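Local structure of CigR Protein (Salmonella enterica subsp. enterica serovar Typhimurium, 4EW5) at the interface of chains A and B. The protein is a putative inner membrane protein whose C-terminal domain probably associates with a second copy of itself. Sequence-based numbering; all coordinates share one arbitrary frame. Chains: chain A/B, CigR Protein.

The interface of chains A and B. Residues chain A 3-7; chain B 68-70.
A:Asn4 pairs with B:Tyr68 in a parallel beta bridge, where the N-terminal tail of one copy of the CigR C-terminal domain lies along a loop of the other. The interface as a whole is two-fold symmetric, although the structure alone does not show whether this pairing of the two copies is the biological one. Two backbone hydrogen bonds make the bridge. B:Tyr68 N donates to A:Lys3 O at 3.0 Å. A:Gly5 N in turn donates to B:Tyr68 O at 2.7 Å. Beyond the bridge the amide side chain of A:Asn4 crosses the B:Pro70 ring at about a right angle, its OD1 lying 3.4 Å from B:Pro70 CD and its ND2 reaching toward B:Pro70 CG. With A:Asn4 CG anti to the backbone N (chi1 -178°), the same OD1 also accepts a bond from A:Gly6 N at 2.8 Å, closing an Asx turn that should restrain rotation of the amide about the CB-CG bond. The ring of B:Tyr69 meets the two glycines: A:Gly6 O lies in the ring plane at the CD1 edge, while B:Tyr69 CE1 packs 3.7 Å from A:Gly5 CA. A water joins A:Gly6 O to B:Pro70 O. On the chain B side, B:Pro70 N lies 3.9 Å above the plane of the B:Tyr68 ring, offset toward its rim. A:Gly6 adopts a positive phi of 66°, which turns the tail after the bridge.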
# COMPACT_ATOMS: atom_id res chain seq x y z
N LYS A 3 -4.08 -7.85 11.10
CA LYS A 3 -3.10 -7.08 11.85
C LYS A 3 -3.74 -5.80 12.31
O LYS A 3 -4.19 -5.02 11.47
CB LYS A 3 -1.88 -6.77 10.97
CG LYS A 3 -1.07 -5.57 11.41
CD LYS A 3 0.42 -5.80 11.45
CE LYS A 3 0.95 -5.14 12.75
NZ LYS A 3 1.85 -6.06 13.51
N ASN A 4 -3.76 -5.61 13.63
CA ASN A 4 -4.23 -4.38 14.27
C ASN A 4 -3.29 -3.22 13.97
O ASN A 4 -2.12 -3.20 14.41
CB ASN A 4 -4.35 -4.60 15.78
CG ASN A 4 -4.90 -3.37 16.51
OD1 ASN A 4 -5.05 -2.31 15.91
ND2 ASN A 4 -5.22 -3.51 17.76
N GLY A 5 -3.77 -2.27 13.18
CA GLY A 5 -2.92 -1.17 12.70
C GLY A 5 -3.07 0.07 13.61
O GLY A 5 -2.52 1.11 13.32
N GLY A 6 -3.82 -0.06 14.68
CA GLY A 6 -4.03 1.06 15.61
C GLY A 6 -4.81 2.19 14.96
O GLY A 6 -5.93 1.99 14.48
N LYS A 7 -4.24 3.37 14.99
CA LYS A 7 -4.88 4.54 14.37
C LYS A 7 -4.60 4.49 12.89
O LYS A 7 -3.50 4.23 12.50
CB LYS A 7 -4.32 5.86 14.93
CG LYS A 7 -4.88 6.18 16.31
CD LYS A 7 -4.66 7.64 16.73
CE LYS A 7 -3.23 7.93 17.21
NZ LYS A 7 -3.24 8.80 18.45
N TYR B 68 -6.61 -4.00 10.04
CA TYR B 68 -7.73 -3.68 10.93
C TYR B 68 -7.41 -2.46 11.82
O TYR B 68 -6.38 -2.40 12.47
CB TYR B 68 -8.03 -4.85 11.83
CG TYR B 68 -8.98 -4.59 12.97
CD1 TYR B 68 -10.35 -4.48 12.73
CD2 TYR B 68 -8.53 -4.50 14.30
CE1 TYR B 68 -11.24 -4.22 13.77
CE2 TYR B 68 -9.43 -4.30 15.36
CZ TYR B 68 -10.78 -4.20 15.08
OH TYR B 68 -11.71 -3.95 16.04
N TYR B 69 -8.34 -1.54 11.88
CA TYR B 69 -8.19 -0.36 12.71
C TYR B 69 -9.42 -0.25 13.63
O TYR B 69 -10.55 0.02 13.19
CB TYR B 69 -8.16 0.89 11.84
CG TYR B 69 -7.04 0.86 10.82
CD1 TYR B 69 -5.73 1.08 11.22
CD2 TYR B 69 -7.30 0.51 9.49
CE1 TYR B 69 -4.68 1.03 10.33
CE2 TYR B 69 -6.27 0.48 8.57
CZ TYR B 69 -4.97 0.73 9.00
OH TYR B 69 -3.97 0.63 8.12
N PRO B 70 -9.22 -0.44 14.93
CA PRO B 70 -10.36 -0.46 15.84
C PRO B 70 -11.18 0.77 15.72
O PRO B 70 -10.59 1.88 15.72
CB PRO B 70 -9.71 -0.53 17.22
CG PRO B 70 -8.35 -1.10 16.95
CD PRO B 70 -7.94 -0.64 15.60
O HOH W 1 -8.17 2.77 15.92